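Local coordinates for protein VESB protease (Vibrio cholerae, PDB 4LK4) that probably acts as a secreted trypsin-like serine endopeptidase of the S1 family, with an immunoglobulin-like domain following its protease domain, at residues N246-G257 with S339-D349; D291-C299 with C311-A319. The protein carries 1 engineered substitution. One frame throughout, in Å; residues are numbered along the deposited sequence.

Contact 1: residues N246-G257 with S339-D349; sequences NQLSYDQVANLG and SKRATSRIQLD
Lys340 and Asn246 meet where the first and last strands of the Ig-like domain begin to run side by side, the one parallel pairing in an otherwise antiparallel sheet and a familiar trait of immunoglobulin folds. The extended lysine chain passes the Asn246 amide, and NZ donates to Asn246 O at 2.8 Å while also forming a salt bridge with Asp274. Here the strands stand too far apart for backbone bonding, so side chains bridge them. Ala342 CB sits 3.4 Å from the centroid of the Tyr250 ring, over its face, in a CH-pi contact, with Leu248 CD2 packed against the same methyl. Tyr250 CG lies between its own backbone N and carbonyl carbon (chi1 64°), which carries the ring across to the other strand. There Thr343 N donates to Tyr250 OH at 3.3 Å, and a water joins that hydroxyl to Thr343 O and Gln252 NE2; the amide nitrogen also bonds Arg91 O. Ser344 OG donates to Asp251 O at 2.9 Å, within the carbonyl plane, and is bound to Tyr270 as well. From Arg345 onward the strands close into a true parallel ladder. Arg345 N reaches Gln252 O at 2.7 Å and Arg345 O accepts from Ala254 N at 2.8 Å; Gln347 repeats the scheme between Ala254 O and Leu256 N. Leu348 CB then touches Leu256 CB at 4.2 Å. Around Leu256 the first segment bends in an Asx turn, Asn255 OD1 accepting from Gly257 N, and Asp349 N approaches Gly257 O at 3.1 Å from 46° above the carbonyl plane.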
# COMPACT_ATOMS: atom_id res chain seq x y z
N ASN A 246 8.26 -9.04 0.46
CA ASN A 246 9.39 -9.88 0.82
C ASN A 246 9.02 -11.37 0.86
O ASN A 246 9.70 -12.19 1.48
CB ASN A 246 9.88 -9.41 2.19
CG ASN A 246 11.36 -9.64 2.40
OD1 ASN A 246 12.08 -10.08 1.51
ND2 ASN A 246 11.81 -9.38 3.62
N GLN A 247 7.91 -11.74 0.21
CA GLN A 247 7.50 -13.15 0.09
C GLN A 247 7.25 -13.87 1.42
O GLN A 247 7.37 -15.10 1.53
CB GLN A 247 8.49 -13.93 -0.78
CG GLN A 247 8.72 -13.29 -2.15
CD GLN A 247 9.78 -14.03 -2.94
OE1 GLN A 247 9.45 -14.84 -3.81
NE2 GLN A 247 11.05 -13.79 -2.61
N LEU A 248 6.88 -13.08 2.41
CA LEU A 248 6.34 -13.57 3.67
C LEU A 248 4.91 -13.05 3.69
O LEU A 248 4.69 -11.85 3.89
CB LEU A 248 7.14 -13.03 4.86
CG LEU A 248 6.62 -13.33 6.26
CD1 LEU A 248 6.40 -14.83 6.41
CD2 LEU A 248 7.55 -12.81 7.36
N SER A 249 3.96 -13.94 3.46
CA SER A 249 2.55 -13.57 3.42
C SER A 249 1.86 -13.84 4.75
O SER A 249 1.88 -14.96 5.28
CB SER A 249 1.83 -14.35 2.34
OG SER A 249 0.46 -14.04 2.35
N TYR A 250 1.19 -12.82 5.26
CA TYR A 250 0.50 -12.96 6.52
C TYR A 250 -0.68 -12.00 6.74
O TYR A 250 -0.83 -10.97 6.07
CB TYR A 250 1.51 -12.77 7.62
CG TYR A 250 2.13 -11.40 7.68
CD1 TYR A 250 3.16 -11.03 6.82
CD2 TYR A 250 1.68 -10.47 8.60
CE1 TYR A 250 3.74 -9.77 6.87
CE2 TYR A 250 2.24 -9.19 8.66
CZ TYR A 250 3.28 -8.84 7.80
OH TYR A 250 3.86 -7.59 7.90
N ASP A 251 -1.51 -12.36 7.72
CA ASP A 251 -2.58 -11.49 8.22
C ASP A 251 -1.96 -10.35 9.01
O ASP A 251 -1.33 -10.56 10.07
CB ASP A 251 -3.54 -12.29 9.13
CG ASP A 251 -4.11 -13.53 8.45
OD1 ASP A 251 -4.73 -13.37 7.39
OD2 ASP A 251 -3.94 -14.66 8.96
N GLN A 252 -2.14 -9.13 8.52
CA GLN A 252 -1.55 -7.97 9.15
C GLN A 252 -2.41 -7.45 10.30
O GLN A 252 -1.93 -7.34 11.42
CB GLN A 252 -1.36 -6.86 8.14
CG GLN A 252 -0.38 -5.79 8.60
CD GLN A 252 -0.49 -4.52 7.75
OE1 GLN A 252 -1.51 -4.24 7.15
NE2 GLN A 252 0.58 -3.73 7.75
N VAL A 253 -3.66 -7.13 10.02
CA VAL A 253 -4.48 -6.39 10.98
C VAL A 253 -5.75 -7.17 11.16
O VAL A 253 -6.48 -7.41 10.21
CB VAL A 253 -4.86 -4.97 10.47
CG1 VAL A 253 -5.77 -4.27 11.47
CG2 VAL A 253 -3.63 -4.12 10.27
N ALA A 254 -6.04 -7.53 12.39
CA ALA A 254 -7.35 -8.04 12.71
C ALA A 254 -8.00 -6.94 13.50
O ALA A 254 -7.65 -6.71 14.64
CB ALA A 254 -7.22 -9.30 13.53
N ASN A 255 -8.91 -6.22 12.86
CA ASN A 255 -9.66 -5.18 13.56
C ASN A 255 -11.01 -5.74 13.93
O ASN A 255 -11.85 -5.88 13.07
CB ASN A 255 -9.85 -3.93 12.70
CG ASN A 255 -10.55 -2.80 13.47
OD1 ASN A 255 -11.40 -3.04 14.34
ND2 ASN A 255 -10.16 -1.57 13.17
N LEU A 256 -11.22 -6.03 15.21
CA LEU A 256 -12.46 -6.62 15.65
C LEU A 256 -13.55 -5.59 15.84
O LEU A 256 -14.66 -5.95 16.19
CB LEU A 256 -12.26 -7.38 16.95
CG LEU A 256 -11.09 -8.36 16.90
CD1 LEU A 256 -11.22 -9.32 18.05
CD2 LEU A 256 -10.97 -9.11 15.58
N GLY A 257 -13.22 -4.32 15.65
CA GLY A 257 -14.22 -3.27 15.74
C GLY A 257 -14.76 -3.23 17.14
O GLY A 257 -14.06 -3.59 18.09
N SER A 339 17.07 -11.58 7.33
CA SER A 339 15.92 -11.81 8.19
C SER A 339 14.68 -11.15 7.65
O SER A 339 14.79 -10.24 6.87
CB SER A 339 16.19 -11.34 9.61
OG SER A 339 16.40 -9.95 9.68
N LYS A 340 13.52 -11.63 8.10
CA LYS A 340 12.22 -11.10 7.73
C LYS A 340 11.38 -10.88 8.97
O LYS A 340 11.47 -11.65 9.95
CB LYS A 340 11.50 -12.07 6.81
CG LYS A 340 12.27 -12.29 5.52
CD LYS A 340 11.46 -13.10 4.54
CE LYS A 340 12.30 -13.39 3.31
NZ LYS A 340 11.49 -14.12 2.30
N ARG A 341 10.58 -9.82 8.94
CA ARG A 341 9.75 -9.46 10.07
C ARG A 341 8.35 -9.28 9.55
O ARG A 341 8.14 -8.59 8.57
CB ARG A 341 10.24 -8.16 10.72
CG ARG A 341 11.61 -8.28 11.39
CD ARG A 341 12.12 -6.95 11.93
NE ARG A 341 13.44 -7.07 12.56
CZ ARG A 341 13.66 -7.17 13.88
NH1 ARG A 341 12.67 -7.18 14.77
NH2 ARG A 341 14.90 -7.27 14.32
N ALA A 342 7.39 -9.91 10.20
CA ALA A 342 6.01 -9.64 9.99
C ALA A 342 5.50 -8.94 11.24
O ALA A 342 5.67 -9.45 12.36
CB ALA A 342 5.24 -10.92 9.77
N THR A 343 4.85 -7.80 11.02
CA THR A 343 4.24 -7.02 12.10
C THR A 343 2.73 -7.06 11.92
O THR A 343 2.20 -6.58 10.92
CB THR A 343 4.79 -5.58 12.07
OG1 THR A 343 6.21 -5.64 12.08
CG2 THR A 343 4.36 -4.79 13.24
N SER A 344 2.04 -7.65 12.90
CA SER A 344 0.58 -7.75 12.89
C SER A 344 -0.03 -6.90 13.99
O SER A 344 0.68 -6.39 14.83
CB SER A 344 0.16 -9.19 13.10
OG SER A 344 0.65 -10.00 12.06
N ARG A 345 -1.36 -6.75 13.95
CA ARG A 345 -2.07 -5.86 14.85
C ARG A 345 -3.42 -6.45 15.20
O ARG A 345 -4.11 -6.96 14.35
CB ARG A 345 -2.30 -4.51 14.21
CG ARG A 345 -3.34 -3.66 14.92
CD ARG A 345 -3.43 -2.25 14.35
NE ARG A 345 -2.21 -1.52 14.67
CZ ARG A 345 -1.84 -0.37 14.10
NH1 ARG A 345 -2.59 0.22 13.16
NH2 ARG A 345 -0.68 0.18 14.46
N ILE A 346 -3.76 -6.40 16.47
CA ILE A 346 -5.08 -6.74 16.92
C ILE A 346 -5.65 -5.48 17.54
O ILE A 346 -4.99 -4.78 18.30
CB ILE A 346 -5.06 -7.90 17.92
CG1 ILE A 346 -6.47 -8.32 18.26
CG2 ILE A 346 -4.32 -7.55 19.21
CD1 ILE A 346 -6.52 -9.69 18.88
N GLN A 347 -6.88 -5.20 17.20
CA GLN A 347 -7.47 -3.96 17.57
C GLN A 347 -8.94 -4.18 17.83
O GLN A 347 -9.58 -5.00 17.15
CB GLN A 347 -7.32 -2.98 16.41
CG GLN A 347 -7.95 -1.62 16.67
CD GLN A 347 -7.52 -0.57 15.64
OE1 GLN A 347 -6.61 -0.78 14.84
NE2 GLN A 347 -8.20 0.56 15.67
N LEU A 348 -9.47 -3.41 18.78
CA LEU A 348 -10.88 -3.44 19.17
C LEU A 348 -11.21 -2.23 20.02
O LEU A 348 -10.33 -1.50 20.47
CB LEU A 348 -11.17 -4.72 19.95
CG LEU A 348 -10.37 -4.90 21.24
CD1 LEU A 348 -11.31 -4.75 22.42
CD2 LEU A 348 -9.74 -6.27 21.27
N ASP A 349 -12.50 -2.02 20.26
CA ASP A 349 -12.95 -0.85 21.00
C ASP A 349 -14.14 -1.16 21.90
O ASP A 349 -15.07 -1.85 21.46
CB ASP A 349 -13.31 0.27 20.02
CG ASP A 349 -13.28 1.65 20.67
OD1 ASP A 349 -13.66 1.80 21.85
OD2 ASP A 349 -12.86 2.61 19.98
O HOH W 1 3.13 -4.86 9.04

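Contact 2: residues D291-C299 with C311-A319; sequences DFSVLSDGC and CSVEVAVDA
Ser296 and Glu314 hold each other by two backbone hydrogen bonds at a classic beta bulge in the edge strand of the Ig-like domain's sheet. Glu314 N donates to Ser296 O at 2.7 Å and almost straight (174°); in return Glu314 O takes Ser296 N at 3.2 Å, in the carbonyl plane and on a lone pair, together with a weak bond from Leu295 N. Two residues thus face one, and the pairing shifts by a residue. Before the bulge Ser293 and Ala316 form a regular antiparallel hydrogen-bonded pair, with Ala316 N 2.9 Å from Ser293 O, and Asp318 N donates to Asp291 O beyond them. After it the strand gives way to a short helix: Asp297 is the N-cap, its OD1 hydrogen-bonded to a backbone N just past Cys299 while OD2 binds Tyr280 OH. The packing falls on two faces of the sheet. Leu295 leans back along the outer strand so that its CG meets Ala316 CB at 3.8 Å. On the other face of the sheet Phe292, its ring swung opposite the backbone N (chi1 178°), crosses Val315, with Phe292 CZ 3.8 Å from Val315 CG1; Val315 itself packs on Phe268 and Ile346. Val294 and Val313 continue that face, and Asp297 lies alongside Val313, its OD1 3.4 Å from Val313 CG2. A disulfide closes the far end, tying the helix start to the strand: Cys299 SG and Cys311 SG are bonded at 2.0 Å with a chi3 of 83°, and Cys299 SG also rests 4.1 Å from Val313 CG2.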
# COMPACT_ATOMS: atom_id res chain seq x y z
N ASP A 291 -2.79 -7.29 29.53
CA ASP A 291 -4.00 -7.47 28.72
C ASP A 291 -3.79 -8.46 27.57
O ASP A 291 -4.69 -9.20 27.20
CB ASP A 291 -4.39 -6.14 28.06
CG ASP A 291 -4.78 -5.07 29.05
OD1 ASP A 291 -5.32 -5.41 30.12
OD2 ASP A 291 -4.56 -3.88 28.73
N PHE A 292 -2.60 -8.42 26.97
CA PHE A 292 -2.33 -9.22 25.79
C PHE A 292 -1.75 -10.55 26.22
O PHE A 292 -1.06 -10.63 27.21
CB PHE A 292 -1.36 -8.46 24.89
CG PHE A 292 -0.97 -9.21 23.67
CD1 PHE A 292 0.10 -10.09 23.69
CD2 PHE A 292 -1.66 -9.02 22.48
CE1 PHE A 292 0.47 -10.79 22.56
CE2 PHE A 292 -1.29 -9.71 21.34
CZ PHE A 292 -0.23 -10.60 21.38
N SER A 293 -2.08 -11.59 25.48
CA SER A 293 -1.60 -12.93 25.79
C SER A 293 -1.59 -13.77 24.51
O SER A 293 -2.32 -13.48 23.57
CB SER A 293 -2.45 -13.58 26.90
OG SER A 293 -3.86 -13.44 26.68
N VAL A 294 -0.73 -14.78 24.47
CA VAL A 294 -0.64 -15.71 23.35
C VAL A 294 -1.25 -17.04 23.76
O VAL A 294 -0.66 -17.77 24.52
CB VAL A 294 0.83 -15.97 22.96
CG1 VAL A 294 0.92 -16.97 21.81
CG2 VAL A 294 1.51 -14.66 22.60
N LEU A 295 -2.42 -17.37 23.24
CA LEU A 295 -3.05 -18.64 23.61
C LEU A 295 -2.35 -19.82 22.97
O LEU A 295 -2.33 -20.90 23.53
CB LEU A 295 -4.51 -18.64 23.20
CG LEU A 295 -5.33 -17.48 23.77
CD1 LEU A 295 -6.81 -17.73 23.52
CD2 LEU A 295 -5.05 -17.27 25.25
N SER A 296 -1.79 -19.62 21.79
CA SER A 296 -1.24 -20.70 21.00
C SER A 296 -0.26 -20.07 20.02
O SER A 296 -0.59 -19.09 19.38
CB SER A 296 -2.36 -21.39 20.22
OG SER A 296 -1.95 -22.68 19.80
N ASP A 297 0.96 -20.61 19.94
CA ASP A 297 1.97 -20.16 18.99
C ASP A 297 2.41 -21.34 18.16
O ASP A 297 3.36 -22.03 18.49
CB ASP A 297 3.17 -19.54 19.72
CG ASP A 297 4.25 -19.01 18.77
OD1 ASP A 297 4.22 -19.23 17.55
OD2 ASP A 297 5.17 -18.35 19.28
N GLY A 298 1.69 -21.57 17.06
CA GLY A 298 2.03 -22.63 16.12
C GLY A 298 3.42 -22.49 15.53
O GLY A 298 4.07 -23.48 15.23
N CYS A 299 3.88 -21.25 15.36
CA CYS A 299 5.19 -21.05 14.75
C CYS A 299 6.28 -21.60 15.66
O CYS A 299 7.30 -22.06 15.17
CB CYS A 299 5.44 -19.58 14.44
SG CYS A 299 4.27 -18.90 13.24
N CYS A 311 2.36 -21.24 9.49
CA CYS A 311 2.18 -21.45 10.91
C CYS A 311 1.30 -20.34 11.39
O CYS A 311 1.24 -19.27 10.78
CB CYS A 311 3.52 -21.44 11.67
SG CYS A 311 4.50 -19.93 11.51
N SER A 312 0.59 -20.60 12.47
CA SER A 312 -0.39 -19.68 12.97
C SER A 312 -0.13 -19.41 14.42
O SER A 312 0.47 -20.23 15.13
CB SER A 312 -1.79 -20.25 12.79
OG SER A 312 -2.03 -20.57 11.42
N VAL A 313 -0.60 -18.26 14.85
CA VAL A 313 -0.49 -17.82 16.21
C VAL A 313 -1.87 -17.37 16.61
O VAL A 313 -2.57 -16.74 15.81
CB VAL A 313 0.49 -16.65 16.27
CG1 VAL A 313 0.33 -15.88 17.56
CG2 VAL A 313 1.92 -17.14 16.11
N GLU A 314 -2.26 -17.66 17.84
CA GLU A 314 -3.60 -17.31 18.32
C GLU A 314 -3.47 -16.43 19.55
O GLU A 314 -2.95 -16.85 20.58
CB GLU A 314 -4.41 -18.57 18.60
CG GLU A 314 -5.92 -18.39 18.58
CD GLU A 314 -6.68 -19.56 19.25
OE1 GLU A 314 -6.05 -20.49 19.86
OE2 GLU A 314 -7.92 -19.54 19.19
N VAL A 315 -3.88 -15.17 19.42
CA VAL A 315 -3.65 -14.19 20.46
C VAL A 315 -4.94 -13.74 21.07
O VAL A 315 -5.99 -13.89 20.48
CB VAL A 315 -2.89 -12.95 19.96
CG1 VAL A 315 -1.62 -13.38 19.25
CG2 VAL A 315 -3.75 -12.08 19.05
N ALA A 316 -4.84 -13.19 22.27
CA ALA A 316 -6.00 -12.74 22.99
C ALA A 316 -5.79 -11.41 23.69
O ALA A 316 -4.67 -11.00 23.98
CB ALA A 316 -6.45 -13.81 23.98
N VAL A 317 -6.91 -10.75 23.97
CA VAL A 317 -6.94 -9.51 24.72
C VAL A 317 -8.05 -9.63 25.73
O VAL A 317 -9.20 -9.88 25.37
CB VAL A 317 -7.20 -8.29 23.82
CG1 VAL A 317 -7.44 -7.05 24.68
CG2 VAL A 317 -6.03 -8.07 22.88
N ASP A 318 -7.70 -9.44 27.00
CA ASP A 318 -8.66 -9.43 28.09
C ASP A 318 -9.02 -7.97 28.29
O ASP A 318 -8.34 -7.23 29.00
CB ASP A 318 -8.02 -10.04 29.36
CG ASP A 318 -9.03 -10.26 30.49
OD1 ASP A 318 -10.25 -10.33 30.21
OD2 ASP A 318 -8.59 -10.38 31.66
N ALA A 319 -10.07 -7.54 27.60
CA ALA A 319 -10.53 -6.17 27.68
C ALA A 319 -11.44 -6.03 28.88
O ALA A 319 -12.59 -6.51 28.87
CB ALA A 319 -11.27 -5.78 26.42

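Contacts 1 and 2 lie about 13 Å apart, centre to centre, in one mixed sheet of the Ig-like domain, where strand 262-272 separates strand 248-258 from strand 310-319. Along the chain both segments of contact 2 fall between those of contact 1, so the parallel pairing of first and last strands brackets the local antiparallel one. Side chains of the two contacts meet directly: Ile346 CD1 lies 3.7 Å from Val315 CG2, and Leu348 reaches Val317 and Ala319. Contact 1 also borders the protease domain, with Ser249 and Gln252 touching strand 82-91, whereas contact 2 forms an outer edge farther from the centre of the chain.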